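Local coordinates for probable eukaryotic D-amino acid tRNA deacylase, LMAJ005534AAA (Leishmania major, PDB 1TC5), which probably hydrolyses D-aminoacyl-tRNA, releasing the D-amino acid and free tRNA, and acts as a homodimer, at the interface of chains A and B. Residues are numbered along the deposited sequence; one frame, centred on the assembly and turned at random. Chains: chain A/B, Probable eukaryotic D-amino acid tRNA deacylase, LMAJ005534AAA.

Contact 1 and contact 2 are two patches of one two-fold symmetric homodimer interface, with their C-alpha centres about 14 Å apart. Chain A links them directly: the loop carrying A:Pro187 and A:Thr189 serves contact 2, and the strand 190-193 that follows it serves contact 1. Chain B uses different elements, the short strands 105-107 and 110-112 at contact 1 and strands 10-18, 37-45 and 180-184 at contact 2. Contact 1 is mainly apolar, with a water bridge beside it; contact 2 adds a direct hydrogen bond and a water shared by both subunits. Symmetry repeats the pattern with the chains exchanged.

Contact 1: the interface of chains A and B. Residues chain A 68-70, 190, 192; chain B 105-106, 111.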
loop_
_atom_site.group_PDB
_atom_site.type_symbol
_atom_site.label_atom_id
_atom_site.label_comp_id
_atom_site.label_asym_id
_atom_site.label_seq_id
_atom_site.Cartn_x
_atom_site.Cartn_y
_atom_site.Cartn_z
ATOM N N THR A 68 -18.148 -5.329 4.111
ATOM C CA THR A 68 -18.216 -4.159 3.241
ATOM C C THR A 68 -17.915 -4.577 1.802
ATOM O O THR A 68 -16.969 -5.313 1.560
ATOM C CB THR A 68 -17.204 -3.084 3.721
ATOM O OG1 THR A 68 -17.392 -2.861 5.131
ATOM C CG2 THR A 68 -17.465 -1.720 3.063
ATOM N N LYS A 69 -18.747 -4.123 0.870
ATOM C CA LYS A 69 -18.512 -4.344 -0.550
ATOM C C LYS A 69 -17.513 -3.305 -0.998
ATOM O O LYS A 69 -17.834 -2.140 -1.069
ATOM C CB LYS A 69 -19.810 -4.236 -1.330
ATOM C CG LYS A 69 -20.866 -5.283 -0.899
ATOM C CD LYS A 69 -22.219 -5.054 -1.603
ATOM C CE LYS A 69 -23.294 -6.033 -1.132
ATOM N NZ LYS A 69 -23.519 -7.160 -2.080
ATOM N N ILE A 70 -16.282 -3.731 -1.253
ATOM C CA ILE A 70 -15.198 -2.808 -1.565
ATOM C C ILE A 70 -14.667 -3.036 -2.965
ATOM O O ILE A 70 -14.674 -2.125 -3.769
ATOM C CB ILE A 70 -14.045 -2.969 -0.537
ATOM C CG1 ILE A 70 -14.565 -2.735 0.886
ATOM C CG2 ILE A 70 -12.905 -1.985 -0.859
ATOM C CD1 ILE A 70 -13.647 -3.319 1.978
ATOM N N HIS A 190 -7.884 1.201 -0.477
ATOM C CA HIS A 190 -8.717 1.877 0.500
ATOM C C HIS A 190 -7.943 2.019 1.816
ATOM O O HIS A 190 -7.025 1.234 2.116
ATOM C CB HIS A 190 -10.026 1.131 0.695
ATOM C CG HIS A 190 -10.960 1.200 -0.487
ATOM N ND1 HIS A 190 -10.754 0.478 -1.651
ATOM C CD2 HIS A 190 -12.105 1.897 -0.677
ATOM C CE1 HIS A 190 -11.743 0.719 -2.494
ATOM N NE2 HIS A 190 -12.575 1.578 -1.928
ATOM N N PHE A 192 -9.179 2.694 5.779
ATOM C CA PHE A 192 -10.239 2.864 6.770
ATOM C C PHE A 192 -9.682 2.988 8.164
ATOM O O PHE A 192 -8.834 2.186 8.570
ATOM C CB PHE A 192 -11.175 1.670 6.777
ATOM C CG PHE A 192 -11.877 1.416 5.474
ATOM C CD1 PHE A 192 -12.211 2.451 4.596
ATOM C CD2 PHE A 192 -12.246 0.120 5.138
ATOM C CE1 PHE A 192 -12.887 2.175 3.392
ATOM C CE2 PHE A 192 -12.936 -0.145 3.951
ATOM C CZ PHE A 192 -13.241 0.881 3.078
ATOM N N LYS B 105 -14.747 6.108 2.291
ATOM C CA LYS B 105 -15.175 5.756 3.641
ATOM C C LYS B 105 -16.325 4.743 3.620
ATOM O O LYS B 105 -17.145 4.742 2.714
ATOM C CB LYS B 105 -15.589 7.011 4.413
ATOM C CG LYS B 105 -14.468 8.006 4.578
ATOM C CD LYS B 105 -14.573 8.757 5.888
ATOM C CE LYS B 105 -14.911 10.221 5.737
ATOM N NZ LYS B 105 -15.858 10.661 6.820
ATOM N N VAL B 106 -16.360 3.882 4.630
ATOM C CA VAL B 106 -17.449 2.941 4.835
ATOM C C VAL B 106 -18.770 3.657 5.115
ATOM O O VAL B 106 -18.838 4.560 5.970
ATOM C CB VAL B 106 -17.125 2.006 6.044
ATOM C CG1 VAL B 106 -18.336 1.139 6.374
ATOM C CG2 VAL B 106 -15.873 1.158 5.732
ATOM N N VAL B 111 -19.000 1.532 0.179
ATOM C CA VAL B 111 -18.007 2.593 0.260
ATOM C C VAL B 111 -18.553 3.835 -0.472
ATOM O O VAL B 111 -19.075 3.737 -1.586
ATOM C CB VAL B 111 -16.617 2.193 -0.384
ATOM C CG1 VAL B 111 -15.626 3.318 -0.313
ATOM C CG2 VAL B 111 -16.043 0.924 0.239
HETATM O O HOH W 1 -19.128 -0.190 -2.182
#
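B:Val106 places its CG2 methyl over the face of the A:Phe192 ring, 3.6 Å from the centroid and over its centre, a CH-pi contact. The near-equal separations from CG2 to the six ring carbons agree with this central position, and the two side chains cross at about a right angle. CG2 stands beside the backbone N of B:Val106 (chi1 173° puts CG1 anti to that N), which turns this branch toward the ring.

B:Val111 is the second apolar contact. CG1 is turned mainly to the imidazole of A:His190, 3.8 Å from CD2, the side chains approaching from opposite directions. CG2 lies 4.0 Å from CZ of A:Phe192, also packs against CG1 of A:Ile70 and CG2 of A:Thr68, and still brushes the imidazole rim. The backbone on either side is joined through water 1, which is 2.6 Å from A:Lys69 O and 2.9 Å from B:Val111 N, with 150° at the hydrogen.

A:Ile70, besides touching B:Val111, braces both aromatic groups from within chain A. Its CG2 lies 3.3 Å above the imidazole plane of A:His190, displaced toward the rim, while its CD1 meets the edge of the A:Phe192 ring in plane. Gripped at its edge and on one face, the phenyl should have little freedom to tilt.

In the fold, A:His190 and A:Phe192 belong to the C-terminal strand 190-193, and A:Thr68 to A:Ile70 form the loop after helix 55-67. Strands 105-107 and 110-112 of the partner, close together in sequence, reach across to this surface, making the patch part of the interface of this homodimer.

Contact 2: the interface of chains A and B. Residues chain A 14, 16, 187, 189; chain B 14, 16, 41, 180.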
loop_
_atom_site.group_PDB
_atom_site.type_symbol
_atom_site.label_atom_id
_atom_site.label_comp_id
_atom_site.label_asym_id
_atom_site.label_seq_id
_atom_site.Cartn_x
_atom_site.Cartn_y
_atom_site.Cartn_z
ATOM N N MET A 14 -5.034 -0.441 5.589
ATOM C CA MET A 14 -4.910 -0.144 4.172
ATOM C C MET A 14 -5.184 -1.455 3.418
ATOM O O MET A 14 -4.556 -2.475 3.695
ATOM C CB MET A 14 -3.510 0.400 3.841
ATOM C CG MET A 14 -3.302 0.757 2.373
ATOM S SD MET A 14 -1.649 1.408 1.953
ATOM C CE MET A 14 -1.038 0.108 0.890
ATOM N N GLN A 16 -5.733 -3.453 -0.279
ATOM C CA GLN A 16 -5.399 -3.450 -1.709
ATOM C C GLN A 16 -5.903 -4.727 -2.371
ATOM O O GLN A 16 -5.882 -5.817 -1.757
ATOM C CB GLN A 16 -3.883 -3.391 -1.936
ATOM C CG GLN A 16 -3.175 -2.145 -1.461
ATOM C CD GLN A 16 -1.679 -2.171 -1.744
ATOM O OE1 GLN A 16 -1.263 -1.978 -2.889
ATOM N NE2 GLN A 16 -0.868 -2.377 -0.701
ATOM N N PRO A 187 -4.594 -1.928 -7.589
ATOM C CA PRO A 187 -4.771 -2.037 -6.140
ATOM C C PRO A 187 -6.056 -1.423 -5.592
ATOM O O PRO A 187 -6.535 -1.958 -4.598
ATOM C CB PRO A 187 -3.519 -1.334 -5.557
ATOM C CG PRO A 187 -2.500 -1.375 -6.664
ATOM C CD PRO A 187 -3.301 -1.309 -7.941
ATOM N N THR A 189 -6.746 1.064 -3.777
ATOM C CA THR A 189 -6.390 1.078 -2.380
ATOM C C THR A 189 -7.422 1.831 -1.553
ATOM O O THR A 189 -7.805 2.917 -1.904
ATOM C CB THR A 189 -4.959 1.698 -2.216
ATOM O OG1 THR A 189 -4.039 0.962 -3.047
ATOM C CG2 THR A 189 -4.451 1.519 -0.793
ATOM N N MET B 14 0.059 7.504 0.663
ATOM C CA MET B 14 0.574 6.285 1.273
ATOM C C MET B 14 1.953 6.030 0.652
ATOM O O MET B 14 2.081 5.979 -0.569
ATOM C CB MET B 14 -0.370 5.097 1.011
ATOM C CG MET B 14 -0.007 3.814 1.759
ATOM S SD MET B 14 -1.065 2.376 1.400
ATOM C CE MET B 14 -0.003 1.414 0.362
ATOM N N GLN B 16 5.545 3.773 0.534
ATOM C CA GLN B 16 6.144 2.451 0.800
ATOM C C GLN B 16 7.569 2.402 0.298
ATOM O O GLN B 16 7.889 2.951 -0.771
ATOM C CB GLN B 16 5.372 1.321 0.105
ATOM C CG GLN B 16 3.935 1.107 0.562
ATOM C CD GLN B 16 3.267 -0.052 -0.184
ATOM O OE1 GLN B 16 3.541 -1.231 0.100
ATOM N NE2 GLN B 16 2.382 0.279 -1.116
ATOM N N TYR B 41 1.324 6.384 -3.305
ATOM C CA TYR B 41 -0.079 6.423 -3.688
ATOM C C TYR B 41 -0.654 7.773 -3.287
ATOM O O TYR B 41 -0.472 8.189 -2.158
ATOM C CB TYR B 41 -0.870 5.316 -2.981
ATOM C CG TYR B 41 -0.572 3.856 -3.336
ATOM C CD1 TYR B 41 0.320 3.507 -4.333
ATOM C CD2 TYR B 41 -1.216 2.817 -2.644
ATOM C CE1 TYR B 41 0.574 2.172 -4.638
ATOM C CE2 TYR B 41 -0.976 1.507 -2.938
ATOM C CZ TYR B 41 -0.090 1.180 -3.950
ATOM O OH TYR B 41 0.139 -0.143 -4.253
ATOM N N LEU B 180 0.118 -3.391 -11.355
ATOM C CA LEU B 180 1.306 -3.206 -10.529
ATOM C C LEU B 180 2.025 -4.507 -10.229
ATOM O O LEU B 180 1.389 -5.492 -9.890
ATOM C CB LEU B 180 0.891 -2.580 -9.197
ATOM C CG LEU B 180 2.021 -2.246 -8.229
ATOM C CD1 LEU B 180 2.955 -1.188 -8.832
ATOM C CD2 LEU B 180 1.452 -1.766 -6.915
HETATM O O HOH W 2 1.743 -2.511 -2.124
#
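The phenol of B:Tyr41 meets the side-chain amide of A:Gln16 with the two planes 83° apart, and CD of A:Gln16 lies at the edge of the ring, in its plane. The hydroxyl OH of B:Tyr41 donates a hydrogen bond of 2.7 Å to OE1 of A:Gln16. It comes from above the carbonyl plane, 37° out of it, with 139° at the oxygen, and is not directed along a lone pair. The side chain of A:Thr189 meets that of B:Tyr41 at about a right angle, its hydroxyl OG1 3.4 Å from CD2, beyond the ring's rim and above its plane.

The A:Gln16 chain is extended beyond CG, which carries its amide across to the partner. Its NE2 is also 3.0 Å from water 2. The equivalent NE2 of B:Gln16 is 3.0 Å from the same water, so the two symmetry-related amides share one bridge.

A:Pro187 brings CG to 4.0 Å from CD2 of B:Leu180, an apolar contact. The side chains of A:Met14 and B:Met14 point tip to tip, but their modelled thioethers overlap impossibly, and the detail of that pairing is doubtful.

A:Met14, B:Met14, A:Gln16 and B:Gln16 lie on strand 10-18, B:Tyr41 on strand 37-45 and B:Leu180 on strand 180-184. A:Pro187 belongs to the Gly-Pro motif typical of this family, in a loop before strand 190-193; in related deacylases this motif reaches into the partner's active site, a role likely here too.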